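Acidocalcisomal pyrophosphatase (Trypanosoma cruzi, PDB 5CUV) probably hydrolyses inorganic pyrophosphate to phosphate with the help of magnesium, as other soluble pyrophosphatases of its family do. Local coordinates at residues Pro200-Pro205 / Asn404-Asn409; Leu211-Thr214 / Pro220-Arg223; Met267-Ala272 / Met302-Val307; Met327-Ile332 / Met392-Glu397; Lys345-Val350 / Gly356-Ile361. All blocks are in the same frame, centred on the assembly; numbering follows the deposited sequence.

Interaction 1 (Pro200-Pro205 / Asn404-Asn409)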
# COMPACT_ATOMS: atom_id res chain seq x y z
N PRO A 200 -8.27 29.64 11.05
CA PRO A 200 -7.67 28.61 10.20
C PRO A 200 -6.90 29.29 9.05
O PRO A 200 -5.88 28.79 8.59
CB PRO A 200 -8.87 27.82 9.68
CG PRO A 200 -10.05 28.82 9.81
CD PRO A 200 -9.74 29.48 11.15
N TRP A 201 -7.39 30.46 8.61
CA TRP A 201 -6.77 31.23 7.53
C TRP A 201 -5.37 31.79 7.83
O TRP A 201 -4.44 31.65 6.99
CB TRP A 201 -7.70 32.38 7.13
CG TRP A 201 -7.20 33.20 5.99
CD1 TRP A 201 -6.29 32.82 5.02
CD2 TRP A 201 -7.61 34.52 5.64
NE1 TRP A 201 -6.12 33.83 4.09
CE2 TRP A 201 -6.92 34.88 4.45
CE3 TRP A 201 -8.49 35.44 6.22
CZ2 TRP A 201 -7.10 36.13 3.83
CZ3 TRP A 201 -8.67 36.66 5.61
CH2 TRP A 201 -7.98 37.00 4.43
N HIS A 202 -5.23 32.45 9.00
CA HIS A 202 -3.98 33.06 9.45
C HIS A 202 -3.13 32.24 10.40
O HIS A 202 -1.92 32.46 10.50
CB HIS A 202 -4.25 34.33 10.23
CG HIS A 202 -5.19 35.25 9.56
ND1 HIS A 202 -4.91 35.84 8.34
CD2 HIS A 202 -6.44 35.65 9.90
CE1 HIS A 202 -5.95 36.56 7.97
NE2 HIS A 202 -6.89 36.46 8.89
N ASP A 203 -3.75 31.32 11.14
CA ASP A 203 -2.97 30.64 12.16
C ASP A 203 -2.47 29.26 11.86
O ASP A 203 -1.50 28.84 12.46
CB ASP A 203 -3.73 30.68 13.48
CG ASP A 203 -3.97 32.13 13.96
OD1 ASP A 203 -3.04 32.94 13.72
OD2 ASP A 203 -5.04 32.48 14.54
N ILE A 204 -3.13 28.55 10.94
CA ILE A 204 -2.64 27.24 10.58
C ILE A 204 -1.42 27.43 9.60
O ILE A 204 -1.51 28.05 8.53
CB ILE A 204 -3.76 26.46 9.98
CG1 ILE A 204 -4.89 26.43 10.99
CG2 ILE A 204 -3.30 25.11 9.61
CD1 ILE A 204 -6.09 25.74 10.47
N PRO A 205 -0.25 26.92 9.97
CA PRO A 205 0.78 27.20 8.99
C PRO A 205 0.62 26.62 7.63
O PRO A 205 0.19 25.51 7.45
CB PRO A 205 2.05 26.73 9.65
CG PRO A 205 1.59 25.81 10.79
CD PRO A 205 0.28 26.37 11.23
N ASN A 404 1.72 40.34 3.02
CA ASN A 404 1.70 41.77 2.90
C ASN A 404 0.30 42.28 3.23
O ASN A 404 0.11 43.42 3.63
CB ASN A 404 2.24 42.15 1.51
CG ASN A 404 1.39 43.15 0.79
OD1 ASN A 404 1.47 44.37 1.04
ND2 ASN A 404 0.54 42.65 -0.14
N LEU A 405 -0.68 41.40 3.14
CA LEU A 405 -2.04 41.79 3.49
C LEU A 405 -2.06 41.97 4.99
O LEU A 405 -2.80 42.77 5.54
CB LEU A 405 -3.02 40.70 3.07
CG LEU A 405 -4.42 40.88 3.63
CD1 LEU A 405 -4.81 42.30 3.61
CD2 LEU A 405 -5.39 40.13 2.80
N ARG A 406 -1.21 41.21 5.67
CA ARG A 406 -1.13 41.31 7.11
C ARG A 406 -0.48 42.60 7.48
O ARG A 406 -1.04 43.35 8.24
CB ARG A 406 -0.34 40.18 7.70
CG ARG A 406 -0.95 38.89 7.38
CD ARG A 406 -0.96 38.09 8.59
NE ARG A 406 -2.14 38.35 9.39
CZ ARG A 406 -2.25 37.94 10.63
NH1 ARG A 406 -1.23 37.26 11.19
NH2 ARG A 406 -3.37 38.17 11.30
N LYS A 407 0.70 42.86 6.92
CA LYS A 407 1.46 44.08 7.21
C LYS A 407 0.60 45.33 7.19
O LYS A 407 0.47 46.02 8.19
CB LYS A 407 2.60 44.30 6.20
CG LYS A 407 3.79 43.34 6.25
CD LYS A 407 4.75 43.61 5.07
CE LYS A 407 5.73 42.49 4.90
NZ LYS A 407 4.99 41.22 4.65
N ILE A 408 0.00 45.62 6.04
CA ILE A 408 -0.85 46.79 5.87
C ILE A 408 -1.87 47.00 6.99
O ILE A 408 -1.95 48.07 7.59
CB ILE A 408 -1.63 46.72 4.53
CG1 ILE A 408 -0.67 46.92 3.37
CG2 ILE A 408 -2.74 47.76 4.50
CD1 ILE A 408 -1.33 46.90 2.00
N ASN A 409 -2.67 45.97 7.25
CA ASN A 409 -3.70 46.07 8.27
C ASN A 409 -3.11 45.91 9.67
O ASN A 409 -3.31 46.77 10.52
CB ASN A 409 -4.77 45.01 7.96
CG ASN A 409 -5.24 45.07 6.48
OD1 ASN A 409 -4.42 45.24 5.57
ND2 ASN A 409 -6.55 44.91 6.25
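R406 NH2 is held from two directions: it lies over one face of the H202 imidazole, 3.9 Å from H202 CG, and it also makes a weak hydrogen bond to O of M154 of the second subunit. This is a guanidinium-imidazole stack joining the long C-terminal helix 388-412 to the short helix 200-203 at the interface with the second subunit. The two flat groups are almost parallel, their planes 9° apart and their centres separated by 4.5 Å. R406 gets there by bending at chi2 and again at chi3 (87°), which lays the guanidinium over the ring.

H202 is gripped at both nitrogens. ND1 accepts a hydrogen bond from NE1 of W402 on the same long helix, and NE2 bonds O of S153 of the second subunit, a pairing consistent with a neutral ring protonated at NE2. The imidazole is thereby fixed in rotation, and its other face is occupied by W201. That tryptophan, whose NE1 bonds O of T276, also provides the apolar part of the contact: its CH2 approaches L405 CD2 at 4.4 Å.

Interaction 2 (Leu211-Thr214 / Pro220-Arg223). With MLT (D-malate), chain C.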
# COMPACT_ATOMS: atom_id res chain seq x y z
N LEU A 211 11.35 21.09 12.65
CA LEU A 211 12.38 21.81 13.34
C LEU A 211 13.73 21.28 12.95
O LEU A 211 14.68 22.05 12.73
CB LEU A 211 12.19 21.65 14.83
CG LEU A 211 12.95 22.64 15.73
CD1 LEU A 211 12.55 24.11 15.44
CD2 LEU A 211 12.65 22.25 17.20
N VAL A 212 13.81 19.95 12.85
CA VAL A 212 15.05 19.29 12.42
C VAL A 212 14.56 18.28 11.41
O VAL A 212 14.02 17.23 11.78
CB VAL A 212 15.81 18.59 13.61
CG1 VAL A 212 17.00 17.82 13.12
CG2 VAL A 212 16.30 19.64 14.58
N ARG A 213 14.73 18.62 10.14
CA ARG A 213 14.27 17.79 9.05
C ARG A 213 15.19 16.60 8.83
O ARG A 213 16.35 16.79 8.50
CB ARG A 213 14.20 18.63 7.80
CG ARG A 213 13.68 17.90 6.60
CD ARG A 213 13.28 18.87 5.51
NE ARG A 213 12.44 18.20 4.54
CZ ARG A 213 12.89 17.55 3.47
NH1 ARG A 213 14.21 17.49 3.22
NH2 ARG A 213 12.02 16.93 2.69
N THR A 214 14.66 15.38 8.98
CA THR A 214 15.45 14.18 8.83
C THR A 214 15.43 13.52 7.47
O THR A 214 16.33 12.76 7.14
CB THR A 214 15.07 13.12 9.91
OG1 THR A 214 13.68 12.81 9.82
CG2 THR A 214 15.32 13.65 11.30
N PRO A 220 13.44 17.36 -2.03
CA PRO A 220 12.87 18.69 -1.77
C PRO A 220 11.66 18.69 -0.86
O PRO A 220 10.98 17.69 -0.77
CB PRO A 220 12.57 19.22 -3.18
CG PRO A 220 13.52 18.43 -4.05
CD PRO A 220 13.43 17.06 -3.46
N MSE A 221 11.40 19.81 -0.21
CA MSE A 221 10.27 19.98 0.70
C MSE A 221 8.94 20.13 -0.01
O MSE A 221 8.74 20.97 -0.89
CB MSE A 221 10.51 21.21 1.57
CG MSE A 221 11.66 21.05 2.55
SE MSE A 221 12.03 22.61 3.60
CE MSE A 221 10.47 22.55 4.76
N ASN A 222 8.00 19.29 0.38
CA ASN A 222 6.71 19.38 -0.20
C ASN A 222 5.73 18.86 0.82
O ASN A 222 5.31 17.71 0.78
CB ASN A 222 6.62 18.62 -1.52
CG ASN A 222 5.37 19.00 -2.30
OD1 ASN A 222 4.46 19.64 -1.75
ND2 ASN A 222 5.32 18.63 -3.56
N ARG A 223 5.35 19.75 1.71
CA ARG A 223 4.45 19.46 2.79
C ARG A 223 3.62 20.69 3.18
O ARG A 223 4.09 21.61 3.88
CB ARG A 223 5.28 19.01 3.96
CG ARG A 223 4.48 18.23 4.92
CD ARG A 223 5.27 16.98 5.29
NE ARG A 223 4.43 16.08 6.05
CZ ARG A 223 4.41 14.78 5.88
NH1 ARG A 223 5.21 14.22 4.97
NH2 ARG A 223 3.56 14.04 6.62
C1 MLT C . 8.28 16.79 3.20
O1 MLT C . 8.45 16.54 4.39
O2 MLT C . 8.61 17.89 2.76
C2 MLT C . 7.67 15.75 2.27
O3 MLT C . 7.36 14.52 2.93
C3 MLT C . 8.55 15.54 1.02
C4 MLT C . 7.97 14.44 0.11
O4 MLT C . 6.96 13.85 0.41
O5 MLT C . 8.59 14.13 -1.04
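R213 extends straight across to M221, forming one wall of an anion pocket in which D-malate is bound, lined by the end of strand 212-213 and the loop that follows it. From CB, which points toward 220-223, the chain leaves with CG opposite the backbone N (chi1 -177°) and stays extended as far as NE, so the guanidinium is carried the full length of the side chain to the loop. CD is the first atom to come near the loop 220-223, 4.0 Å from M221 CG. NE comes closer to the same carbon, at 3.6 Å, and CZ follows, so the methylene of the selenomethionine covers one face of the guanidinium off-centre, while the two side chains run past each other in opposite directions.

At the tip the two terminal nitrogens part company. NH1 makes its strongest bond to OE1 of Q167 of the second subunit, with weak bonds to O of L219 and P216. NH2 is turned to the malate, whose O2 lies 3.5 Å from R213 NH2 at the edge of the guanidinium, near its plane. R213 NH2 is also 3.7 Å from P220 O.

The ligand is bonded directly by the loop. N222 N donates to malate O2 over 2.8 Å (158° at the hydrogen). L219, K215, K314 and H336 also line the pocket. The R223 chain, bent at chi2, brings its CD near malate O1 and swings its guanidinium edge to the hydroxyl, where NH1 donates to malate O3 at 3.0 Å.

Interaction 3 (Met267-Ala272 / Met302-Val307)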
# COMPACT_ATOMS: atom_id res chain seq x y z
N MSE A 267 -15.82 15.45 -6.51
CA MSE A 267 -15.35 14.21 -6.28
C MSE A 267 -14.09 14.05 -5.66
O MSE A 267 -13.68 13.05 -5.46
CB MSE A 267 -15.21 13.65 -7.58
CG MSE A 267 -16.47 13.29 -8.24
SE MSE A 267 -17.03 13.55 -10.04
CE MSE A 267 -18.18 12.23 -9.52
N TRP A 268 -13.51 15.13 -5.34
CA TRP A 268 -12.32 15.16 -4.53
C TRP A 268 -12.63 16.11 -3.39
O TRP A 268 -13.67 16.78 -3.37
CB TRP A 268 -11.28 15.73 -5.46
CG TRP A 268 -11.20 14.93 -6.70
CD1 TRP A 268 -10.51 13.74 -6.88
CD2 TRP A 268 -11.96 15.13 -7.91
NE1 TRP A 268 -10.81 13.20 -8.12
CE2 TRP A 268 -11.70 14.03 -8.76
CE3 TRP A 268 -12.84 16.14 -8.34
CZ2 TRP A 268 -12.30 13.91 -10.03
CZ3 TRP A 268 -13.43 16.02 -9.57
CH2 TRP A 268 -13.17 14.91 -10.42
N ASN A 269 -11.76 16.16 -2.41
CA ASN A 269 -11.99 17.06 -1.32
C ASN A 269 -11.53 18.39 -1.89
O ASN A 269 -10.40 18.50 -2.42
CB ASN A 269 -11.12 16.65 -0.17
CG ASN A 269 -11.56 15.37 0.46
OD1 ASN A 269 -12.69 15.30 0.93
ND2 ASN A 269 -10.69 14.34 0.48
N TYR A 270 -12.39 19.39 -1.79
CA TYR A 270 -12.11 20.70 -2.29
C TYR A 270 -11.89 21.63 -1.10
O TYR A 270 -12.66 21.63 -0.15
CB TYR A 270 -13.31 21.19 -3.09
CG TYR A 270 -13.06 22.44 -3.88
CD1 TYR A 270 -12.21 22.44 -4.96
CD2 TYR A 270 -13.73 23.62 -3.57
CE1 TYR A 270 -12.04 23.58 -5.73
CE2 TYR A 270 -13.59 24.75 -4.32
CZ TYR A 270 -12.74 24.74 -5.41
OH TYR A 270 -12.63 25.88 -6.17
N GLY A 271 -10.83 22.42 -1.11
CA GLY A 271 -10.64 23.28 0.03
C GLY A 271 -9.74 24.46 -0.24
O GLY A 271 -9.73 25.04 -1.31
N ALA A 272 -8.93 24.79 0.72
CA ALA A 272 -8.09 25.91 0.47
C ALA A 272 -6.77 25.81 1.23
O ALA A 272 -6.63 25.04 2.14
CB ALA A 272 -8.89 27.17 0.86
N MSE A 302 -8.02 9.04 -1.76
CA MSE A 302 -9.14 8.21 -1.54
C MSE A 302 -10.02 8.41 -0.42
O MSE A 302 -11.00 8.09 -0.44
CB MSE A 302 -8.75 6.77 -1.51
CG MSE A 302 -7.97 6.17 -0.40
SE MSE A 302 -7.49 4.42 -0.21
CE MSE A 302 -6.65 3.99 -1.73
N THR A 303 -9.62 9.14 0.48
CA THR A 303 -10.32 9.42 1.71
C THR A 303 -11.01 10.76 1.72
O THR A 303 -10.41 11.79 1.32
CB THR A 303 -9.40 9.40 2.99
OG1 THR A 303 -8.78 8.13 3.10
CG2 THR A 303 -10.21 9.64 4.25
N GLN A 304 -12.24 10.75 2.23
CA GLN A 304 -13.03 11.96 2.40
C GLN A 304 -12.66 12.66 3.69
O GLN A 304 -12.54 12.03 4.73
CB GLN A 304 -14.51 11.63 2.46
CG GLN A 304 -15.49 12.77 2.82
CD GLN A 304 -16.88 12.17 3.11
OE1 GLN A 304 -17.04 11.51 4.13
NE2 GLN A 304 -17.88 12.39 2.23
N PHE A 305 -12.48 13.96 3.63
CA PHE A 305 -12.18 14.80 4.81
C PHE A 305 -13.51 15.28 5.30
O PHE A 305 -14.45 15.37 4.53
CB PHE A 305 -11.42 16.07 4.44
CG PHE A 305 -9.96 15.90 4.34
CD1 PHE A 305 -9.42 14.90 3.61
CD2 PHE A 305 -9.10 16.78 5.01
CE1 PHE A 305 -8.06 14.74 3.52
CE2 PHE A 305 -7.72 16.63 4.93
CZ PHE A 305 -7.21 15.60 4.18
N LYS A 306 -13.63 15.60 6.56
CA LYS A 306 -14.90 16.16 6.98
C LYS A 306 -14.79 17.68 6.78
O LYS A 306 -13.70 18.21 6.53
CB LYS A 306 -15.17 15.77 8.43
CG LYS A 306 -15.82 14.39 8.52
CD LYS A 306 -15.49 13.70 9.84
CE LYS A 306 -14.52 12.50 9.67
NZ LYS A 306 -15.17 11.29 8.96
N VAL A 307 -15.91 18.39 6.87
CA VAL A 307 -15.90 19.84 6.69
C VAL A 307 -14.91 20.50 7.64
O VAL A 307 -14.84 20.14 8.83
CB VAL A 307 -17.28 20.41 6.93
CG1 VAL A 307 -17.25 21.90 6.86
CG2 VAL A 307 -18.24 19.87 5.88
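The carboxamide of N269 docks onto the backbone of T303 and F305, fastening the loop before strand 310-323 to strand 269-272 of the mixed β-sheet of the pyrophosphatase core. N269 CG lies opposite its carbonyl carbon, beside the backbone N (chi1 -71°), which directs the amide at 303-305. ND2 donates to T303 O over 2.7 Å, and the carbonyl lies in the plane of the amide, with the donor in turn in the plane of that carbonyl. In return, F305 N donates to N269 OD1 at 3.0 Å with an N-H...O angle of 180°. The approach at the acceptor is less regular: F305 N stands above the plane of the side-chain carbonyl.

OD1 also accepts from K232 N, and ND2 makes a weak bond to OE2 of E299, so one buried side chain ties the loop 303-305 to K232 and to strand 296-299. The F305 side chain crosses that of N269 at about a right angle, the ring and amide planes 59° apart, with F305 CD1 3.4 Å from N269 ND2. T303 and Q304 lie against P355 and G356 of the third subunit.

The amide thus bonds to the loop as a backbone peptide would. With both ends of the N269 amide engaged, oxygen and nitrogen cannot be interchanged without losing these bonds, and the path of 303-305 is set against the start of strand 269-272.

Interaction 4 (Met327-Ile332 / Met392-Glu397). With MG (magnesium ion), chain D.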
# COMPACT_ATOMS: atom_id res chain seq x y z
N MSE A 327 -8.35 35.35 -12.11
CA MSE A 327 -7.54 34.14 -12.16
C MSE A 327 -7.99 33.36 -10.98
O MSE A 327 -8.07 33.88 -9.90
CB MSE A 327 -6.05 34.46 -12.08
CG MSE A 327 -5.15 33.24 -12.19
SE MSE A 327 -5.21 32.37 -13.90
CE MSE A 327 -4.15 33.66 -14.91
N ASP A 328 -8.26 32.09 -11.19
CA ASP A 328 -8.72 31.25 -10.09
C ASP A 328 -8.03 29.87 -10.11
O ASP A 328 -8.55 28.88 -10.60
CB ASP A 328 -10.25 31.19 -10.22
CG ASP A 328 -10.91 30.17 -9.30
OD1 ASP A 328 -10.44 30.03 -8.13
OD2 ASP A 328 -11.93 29.55 -9.78
N TRP A 329 -6.81 29.89 -9.61
CA TRP A 329 -5.96 28.73 -9.49
C TRP A 329 -6.59 27.63 -8.61
O TRP A 329 -7.30 27.87 -7.64
CB TRP A 329 -4.61 29.11 -8.86
CG TRP A 329 -3.67 30.05 -9.65
CD1 TRP A 329 -3.35 31.36 -9.33
CD2 TRP A 329 -3.00 29.78 -10.91
NE1 TRP A 329 -2.55 31.89 -10.30
CE2 TRP A 329 -2.32 30.96 -11.29
CE3 TRP A 329 -2.91 28.65 -11.75
CZ2 TRP A 329 -1.56 31.07 -12.48
CZ3 TRP A 329 -2.14 28.76 -12.94
CH2 TRP A 329 -1.48 29.97 -13.28
N LYS A 330 -6.31 26.40 -8.96
CA LYS A 330 -6.78 25.27 -8.22
C LYS A 330 -5.54 24.40 -8.08
O LYS A 330 -5.07 23.82 -9.06
CB LYS A 330 -7.90 24.61 -9.01
CG LYS A 330 -8.98 25.65 -9.29
CD LYS A 330 -10.36 25.19 -9.02
CE LYS A 330 -11.31 26.34 -9.26
NZ LYS A 330 -11.47 27.28 -8.12
N VAL A 331 -4.96 24.38 -6.87
CA VAL A 331 -3.77 23.57 -6.60
C VAL A 331 -4.21 22.12 -6.54
O VAL A 331 -5.20 21.80 -5.87
CB VAL A 331 -3.11 23.92 -5.26
CG1 VAL A 331 -2.05 22.88 -4.86
CG2 VAL A 331 -2.46 25.22 -5.37
N ILE A 332 -3.50 21.26 -7.24
CA ILE A 332 -3.80 19.83 -7.21
C ILE A 332 -2.82 19.23 -6.21
O ILE A 332 -1.62 19.37 -6.38
CB ILE A 332 -3.54 19.16 -8.58
CG1 ILE A 332 -4.22 19.95 -9.69
CG2 ILE A 332 -4.02 17.75 -8.53
CD1 ILE A 332 -5.71 20.03 -9.50
N MSE A 392 4.10 25.55 -6.60
CA MSE A 392 4.74 25.98 -5.48
C MSE A 392 5.18 27.36 -5.53
O MSE A 392 5.20 27.95 -4.57
CB MSE A 392 5.84 24.99 -5.31
CG MSE A 392 5.57 23.56 -4.88
SE MSE A 392 6.81 22.35 -4.12
CE MSE A 392 7.60 21.39 -5.31
N LYS A 393 5.47 27.86 -6.68
CA LYS A 393 5.88 29.24 -6.98
C LYS A 393 4.66 30.15 -6.83
O LYS A 393 4.71 31.24 -6.29
CB LYS A 393 6.39 29.36 -8.40
CG LYS A 393 7.67 30.06 -8.58
CD LYS A 393 8.33 29.48 -9.84
CE LYS A 393 9.14 28.21 -9.54
NZ LYS A 393 10.31 28.11 -10.45
N VAL A 394 3.54 29.69 -7.38
CA VAL A 394 2.27 30.38 -7.31
C VAL A 394 1.87 30.42 -5.84
O VAL A 394 1.40 31.42 -5.31
CB VAL A 394 1.28 29.58 -8.08
CG1 VAL A 394 -0.14 30.11 -7.85
CG2 VAL A 394 1.70 29.54 -9.56
N ILE A 395 2.04 29.29 -5.18
CA ILE A 395 1.71 29.23 -3.78
C ILE A 395 2.52 30.18 -2.96
O ILE A 395 1.97 30.73 -2.02
CB ILE A 395 1.78 27.76 -3.23
CG1 ILE A 395 0.83 26.88 -4.10
CG2 ILE A 395 1.46 27.75 -1.74
CD1 ILE A 395 0.64 25.48 -3.64
N ASP A 396 3.79 30.39 -3.30
CA ASP A 396 4.61 31.35 -2.52
C ASP A 396 4.22 32.79 -2.74
O ASP A 396 4.25 33.61 -1.81
CB ASP A 396 6.08 31.24 -2.85
CG ASP A 396 6.74 30.13 -2.11
OD1 ASP A 396 6.12 29.03 -1.91
OD2 ASP A 396 7.90 30.35 -1.73
N GLU A 397 3.87 33.11 -3.99
CA GLU A 397 3.46 34.45 -4.31
C GLU A 397 2.19 34.71 -3.52
O GLU A 397 1.96 35.80 -2.99
CB GLU A 397 3.29 34.58 -5.84
CG GLU A 397 4.66 34.50 -6.49
CD GLU A 397 4.71 34.54 -8.03
OE1 GLU A 397 3.98 33.75 -8.70
OE2 GLU A 397 5.53 35.34 -8.58
MG MG D . -10.26 30.83 -5.80
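Two apolar pairs join W329 and V331 on strand 326-335 to V394 and I395 on helix 388-412, a strand-on-helix packing from the catalytic domain of a soluble pyrophosphatase, whose core is a β-barrel. The first is a CH-π contact. V394 CG1, the branch set opposite its backbone N (chi1 170°), lies over the five-membered ring of W329, 3.8 Å from the centroid and only 12° off the ring normal. Its nearest ring atom is W329 CD1, at 3.7 Å. M327 CG packs on the other face, so the indole is held between a methyl and a methylene.

The second pair is purely aliphatic. I395 CD1 reaches V331 CG2 at 3.6 Å and touches CG1 as well, the end of the isoleucine sitting across the fork of the valine at about a right angle.

Polar interactions belong to the other face of the strand. There D328 OD1 binds the magnesium ion at 2.5 Å, D291 and D296 being the other protein ligands. K330 NZ forms a salt bridge to D328 OD2 at 2.8 Å, though its hydrogen bonds to that carboxylate are weak. A second salt bridge runs to D296, so the lysine joins two metal-site carboxylates, and it also bonds Y270 OH.

The strand is therefore lined with apolar groups on its helix side and with D328 and K330 at the metal site on the other. I318 of strand 310-323 touches both W329 and V394, Y224 of strand 224-228 lies against I395, and strand 296-299 flanks V331.

Interaction 5 (Lys345-Val350 / Gly356-Ile361)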
# COMPACT_ATOMS: atom_id res chain seq x y z
N LYS A 345 5.08 11.43 -7.68
CA LYS A 345 6.15 12.43 -7.55
C LYS A 345 5.82 13.78 -8.19
O LYS A 345 6.18 14.82 -7.64
CB LYS A 345 7.47 11.89 -8.09
CG LYS A 345 7.89 10.46 -7.66
CD LYS A 345 8.41 10.42 -6.26
CE LYS A 345 8.54 8.99 -5.71
NZ LYS A 345 9.60 8.11 -6.34
N ASP A 346 5.18 13.81 -9.35
CA ASP A 346 4.83 15.11 -9.94
C ASP A 346 3.50 14.90 -10.60
O ASP A 346 2.97 13.79 -10.50
CB ASP A 346 5.85 15.57 -11.01
CG ASP A 346 5.97 17.10 -11.11
OD1 ASP A 346 4.97 17.81 -10.91
OD2 ASP A 346 7.08 17.61 -11.38
N ILE A 347 3.01 15.93 -11.31
CA ILE A 347 1.72 15.91 -11.97
C ILE A 347 1.62 14.86 -13.09
O ILE A 347 0.51 14.43 -13.41
CB ILE A 347 1.34 17.32 -12.50
CG1 ILE A 347 -0.17 17.41 -12.79
CG2 ILE A 347 2.00 17.60 -13.82
CD1 ILE A 347 -1.05 17.27 -11.60
N HIS A 348 2.74 14.42 -13.67
CA HIS A 348 2.71 13.42 -14.75
C HIS A 348 2.42 12.02 -14.20
O HIS A 348 2.00 11.13 -14.91
CB HIS A 348 4.04 13.43 -15.48
CG HIS A 348 4.42 14.79 -15.95
ND1 HIS A 348 3.71 15.47 -16.92
CD2 HIS A 348 5.34 15.67 -15.48
CE1 HIS A 348 4.17 16.70 -17.03
NE2 HIS A 348 5.16 16.85 -16.16
N ASP A 349 2.61 11.84 -12.90
CA ASP A 349 2.34 10.56 -12.33
C ASP A 349 0.89 10.35 -12.11
O ASP A 349 0.48 9.21 -11.96
CB ASP A 349 3.03 10.41 -10.99
CG ASP A 349 4.54 10.37 -11.12
OD1 ASP A 349 5.00 9.69 -12.09
OD2 ASP A 349 5.26 11.01 -10.27
N VAL A 350 0.09 11.40 -12.10
CA VAL A 350 -1.31 11.18 -11.78
C VAL A 350 -2.07 10.35 -12.83
O VAL A 350 -2.85 9.47 -12.47
CB VAL A 350 -1.97 12.54 -11.45
CG1 VAL A 350 -3.47 12.41 -11.24
CG2 VAL A 350 -1.29 13.09 -10.20
N GLY A 356 -7.78 9.18 -15.60
CA GLY A 356 -9.07 9.82 -15.62
C GLY A 356 -9.23 10.95 -14.62
O GLY A 356 -10.08 11.86 -14.77
N CYS A 357 -8.40 10.96 -13.59
CA CYS A 357 -8.52 11.99 -12.59
C CYS A 357 -8.33 13.41 -13.13
O CYS A 357 -9.20 14.28 -13.01
CB CYS A 357 -7.51 11.72 -11.51
SG CYS A 357 -7.68 12.75 -10.08
N LEU A 358 -7.16 13.68 -13.69
CA LEU A 358 -6.98 15.03 -14.24
C LEU A 358 -8.06 15.34 -15.37
O LEU A 358 -8.52 16.47 -15.48
CB LEU A 358 -5.53 15.24 -14.71
CG LEU A 358 -4.41 15.15 -13.65
CD1 LEU A 358 -3.07 15.28 -14.35
CD2 LEU A 358 -4.53 16.22 -12.54
N ASP A 359 -8.49 14.36 -16.17
CA ASP A 359 -9.54 14.70 -17.16
C ASP A 359 -10.87 15.10 -16.49
O ASP A 359 -11.54 16.07 -16.91
CB ASP A 359 -9.88 13.53 -18.06
CG ASP A 359 -8.77 13.13 -18.94
OD1 ASP A 359 -7.91 13.99 -19.23
OD2 ASP A 359 -8.77 11.95 -19.38
N ALA A 360 -11.28 14.31 -15.49
CA ALA A 360 -12.54 14.59 -14.85
C ALA A 360 -12.46 15.91 -14.07
O ALA A 360 -13.41 16.67 -14.04
CB ALA A 360 -12.91 13.44 -13.98
N ILE A 361 -11.31 16.23 -13.49
CA ILE A 361 -11.17 17.49 -12.75
C ILE A 361 -11.32 18.66 -13.69
O ILE A 361 -12.01 19.65 -13.38
CB ILE A 361 -9.79 17.60 -12.10
CG1 ILE A 361 -9.70 16.59 -10.99
CG2 ILE A 361 -9.58 19.01 -11.62
CD1 ILE A 361 -8.37 16.48 -10.42
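L358 projects between I347 and V350, and its isobutyl group makes most of the contact. L358 CG rests against V350 CG1 at 3.8 Å, the two side chains crossing at about a right angle. Its CD2 meets I347 CD1, also at 3.8 Å, while CD1 lies beside I347 CG1. A looser touch comes from C357, whose CB is 4.1 Å from V350 CG1. For V350 this carbon is the reaching branch, turned opposite the backbone N (chi1 175°) and out toward the helix.

The second shell is polar and fixes the turn that presents I347 and V350. D349 OD2 accepts from both K345 N (2.6 Å) and D346 N (2.9 Å), which arrive from opposite faces of the carboxylate plane. D346 OD1 takes the N-H of I347 at 2.7 Å, and it also accepts from K388 N, tying the turn to the start of helix 388-412. Across the way, G356 occupies the N-cap position of helix 357-367.

Farther out, F385 backs both I347 and L358, and W268 lies on C357. The whole is a small hydrophobic cluster in which the turn 345-350 is packed on the first turn of helix 357-367, set beside the β-barrel of this family.

Along the chain, 200-205 pairs with 404-409 and encloses the rest; interactions 2 and 3 follow in series, and interaction 5 lies within the span of interaction 4. Helix 388-412 serves both interaction 1 and interaction 4, whose centres are about 17 Å apart. Interactions 3 and 4 reach the same mixed sheet and meet where Y270 OH lies 2.7 Å from K330 NZ, a probable hydrogen bond. W268 connects interaction 3 to C357 and I361 of interaction 5, and M392 of interaction 4 touches N222 of interaction 2, at the malate pocket. Interactions 1 and 2 face the second subunit, 3 and 5 the third, so these contacts lie at two interfaces, while interaction 4 touches no other chain.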